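GAF domain/HD domain protein (Geobacter sulfurreducens, PDB 3EEA) is of unknown function but, as the GAF-domain part of a longer GAF/HD protein, may belong to an enzyme with phosphatase activity. Local coordinates at residues E6-S9 against G10-V14; L21-L24 against L25-V29; L87-P90 against G91-D94. All blocks are in the same frame, centred on the assembly; numbering follows the deposited sequence.

Interaction 1. Residues E6-S9 against G10-V14; sequences ERLS and GLTDV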
loop_
_atom_site.group_PDB
_atom_site.type_symbol
_atom_site.label_atom_id
_atom_site.label_comp_id
_atom_site.label_asym_id
_atom_site.label_seq_id
_atom_site.Cartn_x
_atom_site.Cartn_y
_atom_site.Cartn_z
ATOM N N GLU A 6 12.006 21.407 0.280
ATOM C CA GLU A 6 12.451 22.700 -0.261
ATOM C C GLU A 6 12.893 22.604 -1.754
ATOM O O GLU A 6 12.564 23.487 -2.528
ATOM C CB GLU A 6 13.551 23.275 0.606
ATOM C CG GLU A 6 13.969 24.634 0.207
ATOM C CD GLU A 6 15.373 24.661 -0.383
ATOM O OE1 GLU A 6 16.330 24.245 0.329
ATOM O OE2 GLU A 6 15.518 25.140 -1.536
ATOM N N ARG A 7 13.619 21.560 -2.156
ATOM C CA ARG A 7 13.884 21.358 -3.593
ATOM C C ARG A 7 13.092 20.252 -4.147
ATOM O O ARG A 7 12.676 19.320 -3.448
ATOM C CB ARG A 7 15.367 21.193 -3.917
ATOM C CG ARG A 7 16.101 22.497 -3.782
ATOM C CD ARG A 7 17.496 22.490 -4.365
ATOM N NE ARG A 7 17.538 22.223 -5.797
ATOM C CZ ARG A 7 17.430 23.142 -6.751
ATOM N NH1 ARG A 7 17.225 24.411 -6.463
ATOM N NH2 ARG A 7 17.509 22.775 -8.015
ATOM N N LEU A 8 12.839 20.365 -5.441
ATOM C CA LEU A 8 11.938 19.470 -6.103
ATOM C C LEU A 8 12.466 18.028 -6.022
ATOM O O LEU A 8 11.693 17.085 -5.848
ATOM C CB LEU A 8 11.706 19.956 -7.536
ATOM C CG LEU A 8 10.381 19.651 -8.183
ATOM C CD1 LEU A 8 9.205 19.794 -7.209
ATOM C CD2 LEU A 8 10.257 20.562 -9.416
ATOM N N SER A 9 13.790 17.865 -6.078
ATOM C CA SER A 9 14.388 16.533 -5.992
ATOM C C SER A 9 13.890 15.706 -4.784
ATOM O O SER A 9 13.600 14.524 -4.933
ATOM C CB SER A 9 15.914 16.599 -6.037
ATOM O OG SER A 9 16.451 17.555 -5.124
ATOM N N GLY A 10 13.699 16.329 -3.626
ATOM C CA GLY A 10 13.257 15.610 -2.419
ATOM C C GLY A 10 11.796 15.199 -2.427
ATOM O O GLY A 10 11.336 14.402 -1.587
ATOM N N LEU A 11 11.040 15.753 -3.367
ATOM C CA LEU A 11 9.622 15.484 -3.460
ATOM C C LEU A 11 9.321 14.599 -4.651
ATOM O O LEU A 11 8.173 14.227 -4.862
ATOM C CB LEU A 11 8.849 16.792 -3.613
ATOM C CG LEU A 11 9.079 17.862 -2.565
ATOM C CD1 LEU A 11 8.362 19.132 -2.959
ATOM C CD2 LEU A 11 8.589 17.367 -1.224
ATOM N N THR A 12 10.333 14.282 -5.459
ATOM C CA THR A 12 10.109 13.480 -6.663
ATOM C C THR A 12 10.995 12.263 -6.707
ATOM O O THR A 12 11.355 11.833 -7.780
ATOM C CB THR A 12 10.311 14.323 -7.963
ATOM O OG1 THR A 12 11.658 14.828 -7.994
ATOM C CG2 THR A 12 9.302 15.445 -8.035
ATOM N N ASP A 13 11.260 11.650 -5.561
ATOM C CA ASP A 13 12.215 10.557 -5.470
ATOM C C ASP A 13 11.523 9.225 -5.786
ATOM O O ASP A 13 10.999 8.506 -4.924
ATOM C CB ASP A 13 12.886 10.541 -4.097
ATOM C CG ASP A 13 14.054 9.564 -4.025
ATOM O OD1 ASP A 13 14.075 8.594 -4.816
ATOM O OD2 ASP A 13 14.902 9.763 -3.129
ATOM N N VAL A 14 11.516 8.924 -7.059
ATOM C CA VAL A 14 10.865 7.715 -7.559
ATOM C C VAL A 14 11.472 6.426 -6.973
ATOM O O VAL A 14 10.759 5.443 -6.768
ATOM C CB VAL A 14 10.876 7.684 -9.122
ATOM C CG1 VAL A 14 9.864 8.679 -9.712
ATOM C CG2 VAL A 14 12.249 7.982 -9.660
#
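Leu8 and Thr12 meet through the hydroxyl of the threonine, which turns back along the chain to the carbonyl of the leucine. Thr12 OG1 donates to Leu8 O over 3.1 Å, and the torsion that allows it places the hydroxyl between the backbone N and the carbonyl carbon (chi1 60°). Thr12 CG2 is thereby left beside its own backbone N and 3.6 Å from Leu8 O. The same oxygen also takes the amide of Leu11, Leu11 N lying 2.9 Å from Leu8 O. The two donors come from opposite faces of the carbonyl plane, each about 50° out of it. One residue earlier Gly10 N reaches Arg7 O at 3.2 Å, and one residue later Thr12 N makes a weak bond to Ser9 O, so consecutive i to i+3 bonds fold the backbone into a series of overlapping turns.

The apolar ends touch more lightly. Leu11 sends CG away from its carbonyl carbon (chi1 -55°), and its CD1 comes to 4.4 Å from CD1 of Leu8. Both Leu8 and Thr12 also pack on Phe160, while Leu11 rests on Arg117 of the second subunit. Asp13, the N-cap of helix 14-28, turns OD1 to Glu16 N. These turns are therefore held mainly by polar bonds, with a doubly gripped Leu8 carbonyl at a largely exposed surface just ahead of the helix.

Interaction 2. Residues L21-L24 against L25-V29; sequences LSRL and LRKLV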
loop_
_atom_site.group_PDB
_atom_site.type_symbol
_atom_site.label_atom_id
_atom_site.label_comp_id
_atom_site.label_asym_id
_atom_site.label_seq_id
_atom_site.Cartn_x
_atom_site.Cartn_y
_atom_site.Cartn_z
ATOM N N LEU A 21 7.377 0.269 -2.185
ATOM C CA LEU A 21 6.450 -0.682 -2.884
ATOM C C LEU A 21 6.970 -2.112 -2.774
ATOM O O LEU A 21 6.219 -3.027 -2.387
ATOM C CB LEU A 21 6.257 -0.322 -4.328
ATOM C CG LEU A 21 5.500 -1.364 -5.174
ATOM C CD1 LEU A 21 4.035 -1.498 -4.679
ATOM C CD2 LEU A 21 5.510 -1.029 -6.654
ATOM N N SER A 22 8.241 -2.325 -3.123
ATOM C CA SER A 22 8.842 -3.666 -3.081
ATOM C C SER A 22 8.821 -4.285 -1.701
ATOM O O SER A 22 8.418 -5.467 -1.527
ATOM C CB SER A 22 10.255 -3.646 -3.688
ATOM O OG SER A 22 10.184 -3.126 -5.026
ATOM N N ARG A 23 9.152 -3.494 -0.690
ATOM C CA ARG A 23 9.127 -4.000 0.683
ATOM C C ARG A 23 7.704 -4.446 1.092
ATOM O O ARG A 23 7.499 -5.542 1.706
ATOM C CB ARG A 23 9.637 -2.890 1.600
ATOM C CG ARG A 23 9.474 -3.107 3.025
ATOM C CD ARG A 23 10.133 -1.935 3.723
ATOM N NE ARG A 23 9.409 -1.601 4.928
ATOM C CZ ARG A 23 9.545 -2.264 6.060
ATOM N NH1 ARG A 23 10.405 -3.280 6.121
ATOM N NH2 ARG A 23 8.839 -1.900 7.135
ATOM N N LEU A 24 6.729 -3.591 0.813
ATOM C CA LEU A 24 5.342 -3.883 1.193
ATOM C C LEU A 24 4.808 -5.123 0.472
ATOM O O LEU A 24 4.171 -5.973 1.111
ATOM C CB LEU A 24 4.438 -2.696 0.914
ATOM C CG LEU A 24 3.026 -2.791 1.456
ATOM C CD1 LEU A 24 3.062 -3.045 2.964
ATOM C CD2 LEU A 24 2.247 -1.537 1.080
ATOM N N LEU A 25 5.066 -5.233 -0.836
ATOM C CA LEU A 25 4.657 -6.426 -1.589
ATOM C C LEU A 25 5.271 -7.674 -0.952
ATOM O O LEU A 25 4.533 -8.658 -0.755
ATOM C CB LEU A 25 5.037 -6.375 -3.047
ATOM C CG LEU A 25 4.269 -5.328 -3.835
ATOM C CD1 LEU A 25 5.007 -5.155 -5.187
ATOM C CD2 LEU A 25 2.776 -5.722 -3.977
ATOM N N ARG A 26 6.565 -7.631 -0.643
ATOM C CA ARG A 26 7.207 -8.831 -0.050
ATOM C C ARG A 26 6.622 -9.238 1.315
ATOM O O ARG A 26 6.638 -10.430 1.694
ATOM C CB ARG A 26 8.718 -8.691 0.000
ATOM C CG ARG A 26 9.281 -8.944 -1.389
ATOM C CD ARG A 26 10.789 -8.888 -1.506
ATOM N NE ARG A 26 11.529 -9.926 -0.774
ATOM C CZ ARG A 26 11.724 -11.181 -1.182
ATOM N NH1 ARG A 26 11.216 -11.628 -2.314
ATOM N NH2 ARG A 26 12.429 -12.010 -0.436
ATOM N N LYS A 27 6.190 -8.253 2.076
ATOM C CA LYS A 27 5.541 -8.482 3.364
ATOM C C LYS A 27 4.108 -8.989 3.234
ATOM O O LYS A 27 3.597 -9.696 4.140
ATOM C CB LYS A 27 5.561 -7.215 4.167
ATOM C CG LYS A 27 6.943 -6.854 4.673
ATOM C CD LYS A 27 6.794 -5.702 5.604
ATOM C CE LYS A 27 8.119 -5.125 5.958
ATOM N NZ LYS A 27 7.820 -4.056 6.934
ATOM N N LEU A 28 3.440 -8.648 2.139
ATOM C CA LEU A 28 2.040 -9.043 1.975
ATOM C C LEU A 28 1.845 -10.346 1.204
ATOM O O LEU A 28 0.818 -10.990 1.348
ATOM C CB LEU A 28 1.274 -7.928 1.226
ATOM C CG LEU A 28 1.061 -6.685 2.083
ATOM C CD1 LEU A 28 0.439 -5.576 1.275
ATOM C CD2 LEU A 28 0.248 -7.069 3.370
ATOM N N VAL A 29 2.799 -10.690 0.339
ATOM C CA VAL A 29 2.656 -11.835 -0.556
ATOM C C VAL A 29 3.965 -12.575 -0.526
ATOM O O VAL A 29 5.010 -11.982 -0.715
ATOM C CB VAL A 29 2.318 -11.386 -2.011
ATOM C CG1 VAL A 29 2.213 -12.616 -2.968
ATOM C CG2 VAL A 29 1.004 -10.553 -2.085
#
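Leu21 and Leu25, one turn apart on helix 14-28, touch through their methyl ends, CD1 of Leu21 standing 3.8 Å from CD1 of Leu25. Leu24 and Leu28 form a similar pair three residues on, here the branch carbon CG of Leu24 against the methyl CD1 of Leu28, 3.8 Å apart. In each pair the earlier leucine carries CG opposite its backbone N (chi1 171° in Leu21), whereas the later one swings CG beside the N (chi1 -68° in Leu25), and the two side chains cross at a slant. The later leucine also sets its CG against its partner's carbonyl oxygen, Leu28 CG 3.3 Å from Leu24 O. Four i to i+4 backbone bonds run beneath, from Leu25 N to Leu21 O at 2.9 Å through to Leu28 N to Leu24 O.

This is the tight side. Leu21, Leu24 and Leu28 pack on helix 137-158, at Ala150 and Leu146, and Leu25 rests against Ile34 of strand 33-39. At the dimer interface Leu28 meets Leu28 of the second subunit, and Leu24 meets its His149.

The exposed side is looser and charged. Arg23, bent at chi3, crosses the extended Lys27, whose CD lies over one face of the guanidinium, displaced toward its rim; the modelled approach of their nitrogens is too short to be trusted. Both form salt bridges with Asp145 of the second subunit, Arg23 NH2 to OD1 and Lys27 NZ to OD2. A shared carboxylate would thus offset the two like charges and add a charged margin to the leucine packing between the subunits.

Interaction 3. Residues L87-P90 against G91-D94; sequences LTDP and GSSD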
loop_
_atom_site.group_PDB
_atom_site.type_symbol
_atom_site.label_atom_id
_atom_site.label_comp_id
_atom_site.label_asym_id
_atom_site.label_seq_id
_atom_site.Cartn_x
_atom_site.Cartn_y
_atom_site.Cartn_z
ATOM N N LEU A 87 3.148 -16.685 -15.912
ATOM C CA LEU A 87 3.668 -17.925 -16.467
ATOM C C LEU A 87 3.934 -18.892 -15.359
ATOM O O LEU A 87 4.779 -18.618 -14.493
ATOM C CB LEU A 87 4.973 -17.674 -17.185
ATOM C CG LEU A 87 4.879 -16.956 -18.499
ATOM C CD1 LEU A 87 6.271 -16.819 -19.059
ATOM C CD2 LEU A 87 3.946 -17.727 -19.477
ATOM N N THR A 88 3.238 -20.028 -15.392
ATOM C CA THR A 88 3.421 -21.030 -14.361
ATOM C C THR A 88 4.479 -22.060 -14.760
ATOM O O THR A 88 4.903 -22.835 -13.917
ATOM C CB THR A 88 2.085 -21.712 -13.962
ATOM O OG1 THR A 88 1.533 -22.376 -15.090
ATOM C CG2 THR A 88 1.081 -20.661 -13.429
ATOM N N ASP A 89 4.922 -22.033 -16.019
ATOM C CA ASP A 89 5.957 -22.937 -16.517
ATOM C C ASP A 89 6.839 -22.195 -17.545
ATOM O O ASP A 89 6.782 -22.456 -18.757
ATOM C CB ASP A 89 5.297 -24.183 -17.131
ATOM C CG ASP A 89 6.274 -25.346 -17.341
ATOM O OD1 ASP A 89 7.467 -25.271 -16.950
ATOM O OD2 ASP A 89 5.835 -26.360 -17.923
ATOM N N PRO A 90 7.652 -21.244 -17.061
ATOM C CA PRO A 90 8.441 -20.441 -17.987
ATOM C C PRO A 90 9.442 -21.262 -18.790
ATOM O O PRO A 90 9.643 -20.984 -19.972
ATOM C CB PRO A 90 9.161 -19.431 -17.073
ATOM C CG PRO A 90 8.417 -19.450 -15.792
ATOM C CD PRO A 90 7.845 -20.829 -15.662
ATOM N N GLY A 91 10.049 -22.264 -18.155
ATOM C CA GLY A 91 10.982 -23.166 -18.834
ATOM C C GLY A 91 10.532 -23.600 -20.226
ATOM O O GLY A 91 11.317 -23.589 -21.188
ATOM N N SER A 92 9.256 -23.952 -20.341
ATOM C CA SER A 92 8.721 -24.517 -21.568
ATOM C C SER A 92 7.873 -23.531 -22.363
ATOM O O SER A 92 7.079 -23.933 -23.190
ATOM C CB SER A 92 7.867 -25.731 -21.206
ATOM O OG SER A 92 6.877 -25.360 -20.266
ATOM N N SER A 93 8.045 -22.235 -22.118
ATOM C CA SER A 93 7.203 -21.218 -22.736
ATOM C C SER A 93 7.879 -20.618 -23.962
ATOM O O SER A 93 9.007 -20.120 -23.888
ATOM C CB SER A 93 6.918 -20.097 -21.746
ATOM O OG SER A 93 6.216 -19.056 -22.374
ATOM N N ASP A 94 7.169 -20.648 -25.081
ATOM C CA ASP A 94 7.608 -19.981 -26.306
ATOM C C ASP A 94 7.499 -18.443 -26.198
ATOM O O ASP A 94 8.008 -17.728 -27.054
ATOM C CB ASP A 94 6.728 -20.441 -27.473
ATOM C CG ASP A 94 5.349 -19.802 -27.431
ATOM O OD1 ASP A 94 4.343 -20.509 -27.202
ATOM O OD2 ASP A 94 5.263 -18.563 -27.583
#
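Asp89 to Ser92 and Pro90 to Ser93 form two successive i to i+3 turns in the loop that leaves strand 85-87. Ser92 N reaches Asp89 O over 3.3 Å, and Ser93 N reaches Pro90 O over 3.0 Å, the second the straighter of the two (158° at the hydrogen). In both, the donor stands well above the carbonyl plane. Pro90 and Gly91 take helix-like backbone angles, which curl the chain round; Ser93 then opens to an extended conformation.

Among the side chains, the first turn has a second fastening. Ser92 OG donates to Asp89 OD2 over 2.8 Å, arriving from above the carboxylate plane. The pairing rests on two torsions: the carboxylate carbon of Asp89 lies opposite the backbone N (chi1 -165°), and the hydroxyl of Ser92 is folded in between its own N and carbonyl carbon (chi1 55°). The other carboxylate oxygen, OD1, makes a long, weak ion pair with Arg130, and Arg130 NE also donates to the Thr88 carbonyl.

On the inner side, Leu87 presents both methyl groups to Ser93 OG, CD2 at 3.9 Å. That hydroxyl is hydrogen-bonded to the amide of Leu95, and the Ser93 carbonyl accepts from Arg101, so Ser93 ties the turn to the run leading into helix 98-103, where Arg101 lies. Pro90 is buried against Leu96 and Leu104. Leu87 also packs on Leu96, and the Leu87 side chain lies about 6 Å from a bound polyether, probably from the crystallisation liquor, in a pocket that includes Leu96.

The turn is thus held by a carboxylate-hydroxyl bond on its exposed side and by apolar packing at Pro90 and Leu87, while the backbone bonds set its curl.

In the fold
All three contacts are local and follow one another along the chain, none enclosing or crossing another. Interaction 1 folds the N-terminal loop immediately ahead of helix 14-28 and leans on the C-terminal end of the chain. Interaction 2 lies on that same helix, its centre about 24 Å further on, and seats it against helix 137-158, the five-stranded sheet and the second subunit. Interaction 3 comes much later, closing a turn between the edge strand 85-87 and helix 98-103, about 40 Å between centres from interaction 1 and on the opposite side of the chain's centre. Together they tie the N-terminal lead-in and first helix to the last helix and the second subunit, and the loop after strand 85-87 to the run before helix 98-103.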